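Local coordinates for DUF4627 domain-containing protein (Bacteroides thetaiotaomicron, PDB 3SEE), which is of unknown function but has a galactose-binding domain-like fold and may bind sugars, at residues T74-A79 with Y112-N117; Y136-Q141 with S176-N181; A147-K152 with T160-Y165; S187-D190 with A194-K197. One frame throughout, in Å; residues are numbered along the deposited sequence. Where two conformers were deposited one is given.

From the N terminus, contact 1 comes first. It closes a 32-residue span and lays the loop before strand 79-85 on strand 108-115 of the six-stranded sheet. Contact 2 joins two loops at one end of the sandwich. Contact 3 is nested in the span that contact 2 closes, and packs strand 149-152 of the six-stranded sheet against strand 160-167 of the eight-stranded one. Contact 4 follows, closing a tight bend before strand 199-204. None of them cross. Contact 1 touches contact 3 through Tyr112 and Gln148, and contact 4 through Gln115, Ala194 and Ile195. Contact 2 touches none of the others.

Contact 1: T74-A79 with Y112-N117; sequences TSWYKA and YIKQTN
This is an aromatic contact with one hydrogen bond, in which Trp76 from the loop before strand 79-85 meets Tyr112 and Lys114 of strand 108-115. The strand belongs to the six-stranded sheet of the galactose-binding-like sandwich. Tyr112 OH donates to the backbone Trp76 O at 2.7 Å. The C=O...donor angle is 143°, with the donor tilted out of the carbonyl plane. The indole turns its six-membered edge toward the face of Tyr112 in an offset edge-to-face pair, planes at 81°. Trp76 CE3 lies 3.7 Å from Tyr112 CZ. Tyr112 CG sits between its backbone N and carbonyl carbon (chi1 62°), which directs the ring at the loop. Further along that indole edge, Lys114 CE packs at 4.0 Å from Trp76 CZ3. The Lys114 chain bends at its last torsion, and NZ forms a salt bridge with Glu118. Within the loop, Tyr77 CD2 lies over one indole face, near its rim. A leucine in place of Tyr112 would probably leave Trp76 O without this donor and the indole edge without its aromatic face. One tyrosine thus meets backbone and side chain of Trp76, its hydroxyl on the carbonyl, its ring face at the indole edge.

Contact 2: Y136-Q141 with S176-N181; sequences YDADAQ and SSKKSN
Two irregular loops at one end of the beta sandwich meet where Tyr136 and Ala138 face Lys178. Each loop is shaped by a polar side chain that accepts from a backbone N three residues on. In 136-141 this is an Asx motif: Ala140 N donates to Asp137 OD1 at 3.0 Å, reaching it from above the carboxylate plane. In 176-181 it is an ST motif, with Ser180 N donating to Ser177 OG at 3.1 Å. Ser180 OG returns a bond to Ser177 O, and a type I turn runs from Lys178 to Asn181.

Direct packing is slight and centres on Lys178 CB. Tyr136 OH comes to 3.8 Å from that atom, and Ala138 CB to 4.2 Å from it. The lysine chain then bends at chi2 and chi4, and the bends carry NZ clear of the other loop. The Tyr136 and Lys178 side chains cross at about a right angle. Ala138 N sits over the centre of one Tyr136 ring face.

A water in the plane of that ring, at its edge, supplies the polar link. It lies 2.7 Å from Tyr136 OH and accepts from Lys178 N at 2.9 Å. Gln141 O is also 2.7 Å from the water. The phenol, a carbonyl and a backbone N-H meet at one point between the loops.

Leu184 packs against both Tyr136 and Lys178. Lys179 is joined to Pro142 by a backbone hydrogen bond. The first loop leaves strand 130-133 and leads to strand 149-152 of the other sheet, while the second links strands 170-172 and 186-188 of the eight-stranded sheet.

Contact 3: A147-K152 with T160-Y165; sequences AQYNFK and TKVVVY
Tyr149 lies on Val164 where the two sheets of the galactose-binding-like beta sandwich face each other. Strand 149-152 is an edge strand of the six-stranded sheet, and strand 160-167 lies within the eight-stranded one. The short strand axes pass 8.5 Å apart and run nearly antiparallel, at 155°. The contact is made by side chains, since each strand has its backbone partners in its own sheet: Val109 and Val111 for the first, Leu96, Phe98 and Ala100 for the second.

Tyr149 CB touches Val164 CG2. With CG anti to the backbone N (chi1 171°), the ring is laid over the valine. CG and CD1 rest on the same methyl, Tyr149 CG at 3.6 Å from Val164 CG2. CD2 meets Val164 CB, which stands 3.7 Å from the ring centroid and 15° off the normal, a CH-pi contact. Tyr149 CE2 has Val162 CG1 at the ring edge, 4.0 Å away. Tyr149 CZ passes 3.7 Å from Val163 O, and OH also lies near that oxygen. OH ends 2.7 Å from a water, and this water accepts from Val163 N at 3.0 Å. Were this ring cut back to an alanine, Val164 would probably lose the surface it packs on and the water its phenol partner.

Phe151 extends the interface by one more inward-facing residue. Its CD2 packs on Val162 CG2, and its ring and the Thr160 side chain cross obliquely, CE2 nearing Thr160 CG2. Thr160 OG1 is bonded to Lys158 O. The same water lies over the centre of one Phe151 face, 3.3 Å above the plane.

Contact 4: S187-D190 with A194-K197; sequences SDTD and AILK
Leu196 and Thr189 meet tip to tip across a tight bend at the edge of the galactose-binding-like beta sandwich, where the chain leaves edge strand 186-188 of the eight-stranded sheet and forms the weakly bonded helix 194-197. The contact is small and apolar.

Ala194 begins the helical segment. Its CB points away from 187-190 and packs on Gln115, while its carbonyl accepts from Lys197 N at 3.0 Å, the one backbone bond within this turn. Ile195 comes next and grazes the other segment, its CG2 being 4.3 Å from Thr189 CG2. Its side chain also touches Phe131, Val171 and Gln115.

Leu196 carries the contact. Its CD1 lies 3.9 Å from Thr189 CG2, and its CG is nearly as close to that methyl. The same CD1 comes to 3.6 Å from Asp190 O, so one leucine methyl meets both a side chain and the backbone of 187-190. Lys197 closes the turn through its backbone N.

The two branches of Thr189 have different partners. OG1 lies beside the backbone N (chi1 -49°), which puts CG2 anti to that N and facing the helix. OG1 itself is hydrogen-bonded to Met168 O. Asp190 OD2 accepts from Asp192 N in the connecting bend.

Thr189 is paired through its backbone with Gly169, next to strand 170-172, and its side chain touches Val171 of that strand. Leu196 also rests on Phe131 of strand 130-133 and is hydrogen-bonded through its backbone to Leu89. Beyond the helix the chain enters strand 199-204, beside strand 108-115 in the six-stranded sheet.

Contact 1: T74-A79 with Y112-N117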
loop_
_atom_site.group_PDB
_atom_site.type_symbol
_atom_site.label_atom_id
_atom_site.label_comp_id
_atom_site.label_asym_id
_atom_site.label_seq_id
_atom_site.Cartn_x
_atom_site.Cartn_y
_atom_site.Cartn_z
ATOM N N THR A 74 5.359 11.828 -4.770
ATOM C CA THR A 74 6.254 11.014 -3.971
ATOM C C THR A 74 6.403 9.612 -4.546
ATOM O O THR A 74 5.527 9.098 -5.250
ATOM C CB THR A 74 5.825 11.010 -2.490
ATOM O OG1 THR A 74 4.514 10.444 -2.346
ATOM C CG2 THR A 74 5.822 12.401 -1.880
ATOM N N SER A 75 7.514 8.990 -4.193
ATOM C CA SER A 75 7.922 7.696 -4.738
ATOM C C SER A 75 7.240 6.532 -4.043
ATOM O O SER A 75 7.168 6.515 -2.820
ATOM C CB SER A 75 9.425 7.529 -4.526
ATOM O OG SER A 75 9.830 6.196 -4.763
ATOM N N TRP A 76 6.826 5.527 -4.808
ATOM C CA TRP A 76 6.123 4.380 -4.253
ATOM C C TRP A 76 6.896 3.656 -3.182
ATOM O O TRP A 76 6.296 3.028 -2.306
ATOM C CB TRP A 76 5.723 3.404 -5.377
ATOM C CG TRP A 76 6.845 2.700 -6.059
ATOM C CD1 TRP A 76 7.486 3.086 -7.189
ATOM C CD2 TRP A 76 7.462 1.459 -5.668
ATOM N NE1 TRP A 76 8.440 2.167 -7.537
ATOM C CE2 TRP A 76 8.432 1.150 -6.630
ATOM C CE3 TRP A 76 7.239 0.546 -4.635
ATOM C CZ2 TRP A 76 9.236 0.021 -6.545
ATOM C CZ3 TRP A 76 8.025 -0.581 -4.549
ATOM C CH2 TRP A 76 9.018 -0.835 -5.498
ATOM N N TYR A 77 8.231 3.700 -3.257
ATOM C CA TYR A 77 9.075 2.952 -2.325
ATOM C C TYR A 77 9.645 3.821 -1.205
ATOM O O TYR A 77 10.412 3.326 -0.380
ATOM C CB TYR A 77 10.192 2.190 -3.069
ATOM C CG TYR A 77 11.144 3.061 -3.843
ATOM C CD1 TYR A 77 12.305 3.574 -3.273
ATOM C CD2 TYR A 77 10.907 3.358 -5.162
ATOM C CE1 TYR A 77 13.183 4.375 -4.007
ATOM C CE2 TYR A 77 11.776 4.157 -5.902
ATOM C CZ TYR A 77 12.911 4.660 -5.322
ATOM O OH TYR A 77 13.790 5.459 -6.062
ATOM N N LYS A 78 9.296 5.105 -1.179
ATOM C CA LYS A 78 9.840 6.024 -0.174
ATOM C C LYS A 78 8.857 6.467 0.899
ATOM O O LYS A 78 9.270 6.650 2.030
ATOM C CB LYS A 78 10.445 7.268 -0.812
ATOM C CG LYS A 78 11.622 6.986 -1.729
ATOM C CD LYS A 78 12.250 8.291 -2.201
ATOM C CE LYS A 78 13.273 8.030 -3.262
ATOM N NZ LYS A 78 13.867 9.341 -3.720
ATOM N N ALA A 79 7.588 6.712 0.552
ATOM C CA ALA A 79 6.657 7.344 1.505
ATOM C C ALA A 79 5.322 6.599 1.502
ATOM O O ALA A 79 4.569 6.643 0.515
ATOM C CB ALA A 79 6.455 8.810 1.158
ATOM N N TYR A 112 -0.419 -1.222 -2.426
ATOM C CA TYR A 112 0.218 -2.411 -2.974
ATOM C C TYR A 112 0.566 -3.328 -1.795
ATOM O O TYR A 112 0.548 -2.901 -0.634
ATOM C CB TYR A 112 1.433 -2.094 -3.866
ATOM C CG TYR A 112 2.599 -1.387 -3.211
ATOM C CD1 TYR A 112 3.499 -2.078 -2.412
ATOM C CD2 TYR A 112 2.783 -0.025 -3.366
ATOM C CE1 TYR A 112 4.565 -1.441 -1.813
ATOM C CE2 TYR A 112 3.847 0.627 -2.758
ATOM C CZ TYR A 112 4.742 -0.092 -1.988
ATOM O OH TYR A 112 5.813 0.520 -1.364
ATOM N N ILE A 113 0.899 -4.584 -2.105
ATOM C CA ILE A 113 1.256 -5.566 -1.082
ATOM C C ILE A 113 2.497 -6.287 -1.598
ATOM O O ILE A 113 2.457 -6.967 -2.625
ATOM C CB ILE A 113 0.106 -6.557 -0.789
ATOM C CG1 ILE A 113 -1.227 -5.829 -0.544
ATOM C CG2 ILE A 113 0.483 -7.428 0.435
ATOM C CD1 ILE A 113 -2.422 -6.769 -0.247
ATOM N N LYS A 114 3.615 -6.094 -0.897
ATOM C CA LYS A 114 4.945 -6.444 -1.388
ATOM C C LYS A 114 5.664 -7.389 -0.434
ATOM O O LYS A 114 5.523 -7.322 0.778
ATOM C CB LYS A 114 5.793 -5.171 -1.605
ATOM C CG LYS A 114 7.084 -5.404 -2.364
ATOM C CD LYS A 114 7.800 -4.094 -2.644
ATOM C CE LYS A 114 9.037 -4.263 -3.504
ATOM N NZ LYS A 114 10.113 -5.038 -2.811
ATOM N N GLN A 115 6.513 -8.227 -1.011
ATOM C CA GLN A 115 7.433 -9.062 -0.258
ATOM C C GLN A 115 8.400 -8.216 0.578
ATOM O O GLN A 115 9.001 -7.272 0.079
ATOM C CB GLN A 115 8.200 -9.927 -1.237
ATOM C CG GLN A 115 9.198 -10.886 -0.582
ATOM C CD GLN A 115 9.706 -11.950 -1.538
ATOM O OE1 GLN A 115 9.006 -12.299 -2.493
ATOM N NE2 GLN A 115 10.890 -12.510 -1.264
ATOM N N THR A 116 8.584 -8.585 1.853
ATOM C CA THR A 116 9.437 -7.797 2.736
ATOM C C THR A 116 10.924 -7.929 2.408
ATOM O O THR A 116 11.614 -6.908 2.254
ATOM C CB THR A 116 9.194 -8.160 4.195
ATOM O OG1 THR A 116 7.790 -8.067 4.454
ATOM C CG2 THR A 116 9.965 -7.251 5.143
ATOM N N ASN A 117 11.385 -9.179 2.331
ATOM C CA ASN A 117 12.806 -9.467 2.176
ATOM C C ASN A 117 13.047 -10.145 0.835
ATOM O O ASN A 117 12.760 -11.323 0.672
ATOM C CB ASN A 117 13.312 -10.317 3.348
ATOM C CG ASN A 117 13.479 -9.503 4.612
ATOM O OD1 ASN A 117 13.946 -8.368 4.536
ATOM N ND2 ASN A 117 13.121 -10.062 5.768
#

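Contact 2: Y136-Q141 with S176-N181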
loop_
_atom_site.group_PDB
_atom_site.type_symbol
_atom_site.label_atom_id
_atom_site.label_comp_id
_atom_site.label_asym_id
_atom_site.label_seq_id
_atom_site.Cartn_x
_atom_site.Cartn_y
_atom_site.Cartn_z
ATOM N N TYR A 136 -6.328 -7.156 -12.575
ATOM C CA TYR A 136 -5.282 -6.860 -13.570
ATOM C C TYR A 136 -5.414 -7.758 -14.789
ATOM O O TYR A 136 -5.578 -8.966 -14.675
ATOM C CB TYR A 136 -3.887 -7.043 -12.983
ATOM C CG TYR A 136 -2.756 -6.738 -13.947
ATOM C CD1 TYR A 136 -2.697 -5.516 -14.591
ATOM C CD2 TYR A 136 -1.749 -7.647 -14.184
ATOM C CE1 TYR A 136 -1.668 -5.209 -15.448
ATOM C CE2 TYR A 136 -0.708 -7.341 -15.019
ATOM C CZ TYR A 136 -0.650 -6.120 -15.663
ATOM O OH TYR A 136 0.402 -5.815 -16.502
ATOM N N ASP A 137 -5.303 -7.123 -15.945
ATOM C CA ASP A 137 -5.236 -7.827 -17.236
ATOM C C ASP A 137 -4.233 -7.046 -18.089
ATOM O O ASP A 137 -4.517 -5.925 -18.506
ATOM C CB ASP A 137 -6.645 -7.857 -17.852
ATOM C CG ASP A 137 -6.715 -8.517 -19.207
ATOM O OD1 ASP A 137 -5.761 -8.457 -19.966
ATOM O OD2 ASP A 137 -7.806 -9.054 -19.522
ATOM N N ALA A 138 -3.049 -7.622 -18.308
ATOM C CA ALA A 138 -1.953 -6.906 -18.984
ATOM C C ALA A 138 -2.280 -6.578 -20.420
ATOM O O ALA A 138 -1.780 -5.596 -20.951
ATOM C CB ALA A 138 -0.635 -7.719 -18.938
ATOM N N ASP A 139 -3.106 -7.405 -21.038
ATOM C CA ASP A 139 -3.507 -7.197 -22.429
ATOM C C ASP A 139 -4.475 -6.034 -22.560
ATOM O O ASP A 139 -4.320 -5.175 -23.444
ATOM C CB ASP A 139 -4.106 -8.483 -23.014
ATOM C CG ASP A 139 -3.111 -9.648 -23.024
ATOM O OD1 ASP A 139 -1.961 -9.491 -23.497
ATOM O OD2 ASP A 139 -3.464 -10.733 -22.508
ATOM N N ALA A 140 -5.466 -5.977 -21.665
ATOM C CA ALA A 140 -6.489 -4.933 -21.665
ATOM C C ALA A 140 -6.036 -3.618 -21.022
ATOM O O ALA A 140 -6.604 -2.555 -21.288
ATOM C CB ALA A 140 -7.768 -5.421 -20.992
ATOM N N GLN A 141 -5.003 -3.704 -20.177
ATOM C CA GLN A 141 -4.520 -2.568 -19.381
ATOM C C GLN A 141 -3.022 -2.397 -19.561
ATOM O O GLN A 141 -2.237 -2.515 -18.620
ATOM C CB GLN A 141 -4.816 -2.752 -17.894
ATOM C CG GLN A 141 -6.262 -2.928 -17.566
ATOM C CD GLN A 141 -6.482 -3.098 -16.083
ATOM O OE1 GLN A 141 -5.752 -3.826 -15.407
ATOM N NE2 GLN A 141 -7.501 -2.435 -15.561
ATOM N N SER A 176 5.704 -1.626 -12.495
ATOM C CA SER A 176 5.566 -0.890 -13.735
ATOM C C SER A 176 4.506 -1.508 -14.655
ATOM O O SER A 176 4.087 -2.648 -14.488
ATOM C CB SER A 176 6.917 -0.840 -14.444
ATOM O OG SER A 176 7.502 -2.124 -14.511
ATOM N N SER A 177 4.077 -0.725 -15.631
ATOM C CA SER A 177 3.171 -1.232 -16.650
ATOM C C SER A 177 3.826 -2.221 -17.581
ATOM O O SER A 177 5.041 -2.216 -17.766
ATOM C CB SER A 177 2.634 -0.083 -17.507
ATOM O OG SER A 177 3.663 0.402 -18.337
ATOM N N LYS A 178 2.995 -3.038 -18.211
ATOM C CA LYS A 178 3.489 -3.986 -19.215
ATOM C C LYS A 178 4.112 -3.227 -20.386
ATOM O O LYS A 178 5.202 -3.578 -20.841
ATOM C CB LYS A 178 2.367 -4.922 -19.663
ATOM C CG LYS A 178 2.777 -5.898 -20.762
ATOM C CD LYS A 178 3.949 -6.786 -20.349
ATOM C CE LYS A 178 4.182 -7.949 -21.324
ATOM N NZ LYS A 178 4.395 -7.519 -22.708
ATOM N N LYS A 179 3.453 -2.192 -20.909
ATOM C CA LYS A 179 3.988 -1.474 -22.079
ATOM C C LYS A 179 5.383 -0.964 -21.797
ATOM O O LYS A 179 6.258 -1.013 -22.668
ATOM C CB LYS A 179 3.080 -0.298 -22.466
ATOM C CG LYS A 179 3.627 0.585 -23.614
ATOM C CD LYS A 179 3.854 -0.239 -24.896
ATOM C CE LYS A 179 4.168 0.631 -26.109
ATOM N NZ LYS A 179 4.458 -0.200 -27.326
ATOM N N SER A 180 5.611 -0.489 -20.575
ATOM C CA SER A 180 6.902 0.097 -20.234
ATOM C C SER A 180 7.988 -0.941 -19.951
ATOM O O SER A 180 9.153 -0.573 -19.868
ATOM C CB SER A 180 6.771 0.972 -18.993
ATOM O OG SER A 180 6.695 0.173 -17.822
ATOM N N ASN A 181 7.620 -2.215 -19.807
ATOM C CA ASN A 181 8.493 -3.217 -19.205
ATOM C C ASN A 181 8.357 -4.578 -19.857
ATOM O O ASN A 181 7.581 -5.409 -19.423
ATOM C CB ASN A 181 8.238 -3.310 -17.702
ATOM C CG ASN A 181 9.169 -4.259 -17.005
ATOM O OD1 ASN A 181 10.108 -4.803 -17.608
ATOM N ND2 ASN A 181 8.927 -4.461 -15.718
HETATM O O HOH W 1 0.169 -3.319 -17.562
#

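Contact 3: A147-K152 with T160-Y165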
loop_
_atom_site.group_PDB
_atom_site.type_symbol
_atom_site.label_atom_id
_atom_site.label_comp_id
_atom_site.label_asym_id
_atom_site.label_seq_id
_atom_site.Cartn_x
_atom_site.Cartn_y
_atom_site.Cartn_z
ATOM N N ALA A 147 0.363 -4.380 -9.799
ATOM C CA ALA A 147 0.608 -4.447 -8.361
ATOM C C ALA A 147 -0.110 -3.364 -7.576
ATOM O O ALA A 147 -0.753 -3.625 -6.570
ATOM C CB ALA A 147 2.130 -4.359 -8.076
ATOM N N GLN A 148 0.033 -2.133 -8.056
ATOM C CA GLN A 148 -0.529 -0.995 -7.353
ATOM C C GLN A 148 -1.932 -0.692 -7.871
ATOM O O GLN A 148 -2.181 -0.684 -9.078
ATOM C CB GLN A 148 0.340 0.239 -7.560
ATOM C CG GLN A 148 -0.145 1.475 -6.809
ATOM C CD GLN A 148 0.882 2.571 -6.697
ATOM O OE1 GLN A 148 2.070 2.300 -6.461
ATOM N NE2 GLN A 148 0.453 3.821 -6.851
ATOM N N TYR A 149 -2.832 -0.499 -6.910
ATOM C CA TYR A 149 -4.196 -0.068 -7.142
ATOM C C TYR A 149 -4.310 1.394 -6.753
ATOM O O TYR A 149 -3.831 1.782 -5.694
ATOM C CB TYR A 149 -5.146 -0.889 -6.252
ATOM C CG TYR A 149 -6.561 -0.412 -6.226
ATOM C CD1 TYR A 149 -7.412 -0.635 -7.314
ATOM C CD2 TYR A 149 -7.077 0.285 -5.145
ATOM C CE1 TYR A 149 -8.726 -0.197 -7.317
ATOM C CE2 TYR A 149 -8.396 0.729 -5.131
ATOM C CZ TYR A 149 -9.207 0.491 -6.211
ATOM O OH TYR A 149 -10.513 0.944 -6.179
ATOM N N ASN A 150 -4.947 2.177 -7.603
ATOM C CA ASN A 150 -5.208 3.596 -7.350
ATOM C C ASN A 150 -6.691 3.855 -7.406
ATOM O O ASN A 150 -7.362 3.319 -8.286
ATOM C CB ASN A 150 -4.520 4.467 -8.416
ATOM C CG ASN A 150 -3.050 4.171 -8.536
ATOM O OD1 ASN A 150 -2.300 4.288 -7.568
ATOM N ND2 ASN A 150 -2.608 3.799 -9.722
ATOM N N PHE A 151 -7.191 4.699 -6.513
ATOM C CA PHE A 151 -8.600 5.074 -6.509
ATOM C C PHE A 151 -8.730 6.569 -6.294
ATOM O O PHE A 151 -8.226 7.097 -5.310
ATOM C CB PHE A 151 -9.328 4.321 -5.398
ATOM C CG PHE A 151 -10.818 4.556 -5.390
ATOM C CD1 PHE A 151 -11.612 4.177 -6.465
ATOM C CD2 PHE A 151 -11.415 5.207 -4.336
ATOM C CE1 PHE A 151 -12.964 4.421 -6.469
ATOM C CE2 PHE A 151 -12.797 5.413 -4.328
ATOM C CZ PHE A 151 -13.556 5.034 -5.402
ATOM N N LYS A 152 -9.430 7.227 -7.204
ATOM C CA LYS A 152 -9.679 8.659 -7.041
ATOM C C LYS A 152 -10.797 8.893 -6.052
ATOM O O LYS A 152 -11.906 8.366 -6.175
ATOM C CB LYS A 152 -10.066 9.335 -8.352
ATOM C CG LYS A 152 -8.963 9.408 -9.355
ATOM C CD LYS A 152 -9.475 10.064 -10.660
ATOM C CE LYS A 152 -10.876 9.537 -11.133
ATOM N NZ LYS A 152 -11.475 10.043 -12.454
ATOM N N THR A 160 -14.601 8.129 2.472
ATOM C CA THR A 160 -14.937 7.398 1.265
ATOM C C THR A 160 -14.357 6.001 1.350
ATOM O O THR A 160 -13.180 5.814 1.682
ATOM C CB THR A 160 -14.347 8.146 0.048
ATOM O OG1 THR A 160 -14.882 9.476 0.001
ATOM C CG2 THR A 160 -14.662 7.434 -1.259
ATOM N N LYS A 161 -15.175 4.999 1.043
ATOM C CA LYS A 161 -14.736 3.613 1.104
ATOM C C LYS A 161 -13.808 3.297 -0.057
ATOM O O LYS A 161 -14.136 3.583 -1.209
ATOM C CB LYS A 161 -15.932 2.676 1.029
ATOM C CG LYS A 161 -15.547 1.213 1.268
ATOM C CD LYS A 161 -16.724 0.262 1.108
ATOM C CE LYS A 161 -16.499 -1.083 1.801
ATOM N NZ LYS A 161 -16.648 -1.040 3.307
ATOM N N VAL A 162 -12.692 2.666 0.244
ATOM C CA VAL A 162 -11.735 2.216 -0.748
ATOM C C VAL A 162 -11.712 0.692 -0.631
ATOM O O VAL A 162 -11.564 0.166 0.471
ATOM C CB VAL A 162 -10.355 2.809 -0.509
ATOM C CG1 VAL A 162 -9.385 2.394 -1.651
ATOM C CG2 VAL A 162 -10.421 4.332 -0.402
ATOM N N VAL A 163 -11.858 -0.012 -1.764
ATOM C CA VAL A 163 -11.956 -1.480 -1.784
ATOM C C VAL A 163 -11.155 -2.016 -2.939
ATOM O O VAL A 163 -11.348 -1.557 -4.069
ATOM C CB VAL A 163 -13.378 -1.975 -2.061
ATOM C CG1 VAL A 163 -13.388 -3.505 -2.127
ATOM C CG2 VAL A 163 -14.341 -1.441 -0.967
ATOM N N VAL A 164 -10.295 -3.008 -2.693
ATOM C CA VAL A 164 -9.582 -3.663 -3.766
ATOM C C VAL A 164 -9.352 -5.121 -3.398
ATOM O O VAL A 164 -8.921 -5.433 -2.285
ATOM C CB VAL A 164 -8.272 -2.939 -4.131
ATOM C CG1 VAL A 164 -7.355 -2.752 -2.926
ATOM C CG2 VAL A 164 -7.547 -3.700 -5.275
ATOM N N TYR A 165 -9.592 -6.004 -4.374
ATOM C CA TYR A 165 -9.256 -7.417 -4.232
ATOM C C TYR A 165 -7.898 -7.733 -4.807
ATOM O O TYR A 165 -7.536 -7.252 -5.894
ATOM C CB TYR A 165 -10.313 -8.307 -4.928
ATOM C CG TYR A 165 -11.559 -8.565 -4.118
ATOM C CD1 TYR A 165 -12.433 -7.552 -3.826
ATOM C CD2 TYR A 165 -11.830 -9.829 -3.613
ATOM C CE1 TYR A 165 -13.575 -7.789 -3.055
ATOM C CE2 TYR A 165 -12.980 -10.072 -2.861
ATOM C CZ TYR A 165 -13.815 -9.039 -2.593
ATOM O OH TYR A 165 -14.947 -9.276 -1.832
HETATM O O HOH W 2 -12.255 1.630 -4.221
#

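Contact 4: S187-D190 with A194-K197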
loop_
_atom_site.group_PDB
_atom_site.type_symbol
_atom_site.label_atom_id
_atom_site.label_comp_id
_atom_site.label_asym_id
_atom_site.label_seq_id
_atom_site.Cartn_x
_atom_site.Cartn_y
_atom_site.Cartn_z
ATOM N N SER A 187 2.977 -14.577 -12.500
ATOM C CA SER A 187 3.132 -16.007 -12.279
ATOM C C SER A 187 2.296 -16.484 -11.104
ATOM O O SER A 187 1.908 -15.710 -10.217
ATOM C CB SER A 187 4.610 -16.339 -12.106
ATOM O OG SER A 187 5.132 -15.672 -10.971
ATOM N N ASP A 188 2.032 -17.777 -11.068
ATOM C CA ASP A 188 1.338 -18.353 -9.942
ATOM C C ASP A 188 2.288 -18.410 -8.740
ATOM O O ASP A 188 3.430 -18.861 -8.850
ATOM C CB ASP A 188 0.854 -19.771 -10.236
ATOM C CG ASP A 188 -0.273 -19.831 -11.241
ATOM O OD1 ASP A 188 -0.892 -18.805 -11.564
ATOM O OD2 ASP A 188 -0.563 -20.963 -11.684
ATOM N N THR A 189 1.796 -17.980 -7.589
ATOM C CA THR A 189 2.605 -17.974 -6.373
ATOM C C THR A 189 2.948 -19.409 -6.009
ATOM O O THR A 189 2.081 -20.265 -5.970
ATOM C CB THR A 189 1.805 -17.378 -5.221
ATOM O OG1 THR A 189 1.237 -16.143 -5.690
ATOM C CG2 THR A 189 2.680 -17.122 -4.001
ATOM N N ASP A 190 4.211 -19.679 -5.724
ATOM C CA ASP A 190 4.595 -20.999 -5.253
ATOM C C ASP A 190 4.004 -21.219 -3.867
ATOM O O ASP A 190 3.925 -20.280 -3.050
ATOM C CB ASP A 190 6.119 -21.108 -5.206
ATOM C CG ASP A 190 6.595 -22.531 -4.956
ATOM O OD1 ASP A 190 6.638 -23.334 -5.906
ATOM O OD2 ASP A 190 6.926 -22.825 -3.804
ATOM N N ALA A 194 8.220 -16.982 -0.341
ATOM C CA ALA A 194 8.562 -16.115 0.769
ATOM C C ALA A 194 7.509 -15.040 1.021
ATOM O O ALA A 194 7.229 -14.696 2.165
ATOM C CB ALA A 194 9.929 -15.462 0.531
ATOM N N ILE A 195 6.906 -14.512 -0.047
ATOM C CA ILE A 195 5.964 -13.417 0.100
ATOM C C ILE A 195 4.773 -13.801 0.981
ATOM O O ILE A 195 4.219 -12.972 1.684
ATOM C CB ILE A 195 5.520 -12.864 -1.267
ATOM C CG1 ILE A 195 4.740 -11.559 -1.112
ATOM C CG2 ILE A 195 4.767 -13.924 -2.090
ATOM C CD1 ILE A 195 4.384 -10.860 -2.441
ATOM N N LEU A 196 4.350 -15.072 0.931
ATOM C CA LEU A 196 3.216 -15.501 1.724
ATOM C C LEU A 196 3.521 -15.441 3.217
ATOM O O LEU A 196 2.623 -15.226 4.038
ATOM C CB LEU A 196 2.804 -16.924 1.344
ATOM C CG LEU A 196 2.233 -17.114 -0.068
ATOM C CD1 LEU A 196 2.174 -18.607 -0.386
ATOM C CD2 LEU A 196 0.857 -16.465 -0.242
ATOM N N LYS A 197 4.782 -15.664 3.595
ATOM C CA LYS A 197 5.187 -15.695 4.996
ATOM C C LYS A 197 5.624 -14.350 5.545
ATOM O O LYS A 197 5.689 -14.176 6.769
ATOM C CB LYS A 197 6.314 -16.688 5.223
ATOM C CG LYS A 197 5.970 -18.078 4.798
ATOM C CD LYS A 197 7.133 -19.052 5.092
ATOM C CE LYS A 197 6.985 -20.436 4.445
ATOM N NZ LYS A 197 7.681 -20.654 3.104
#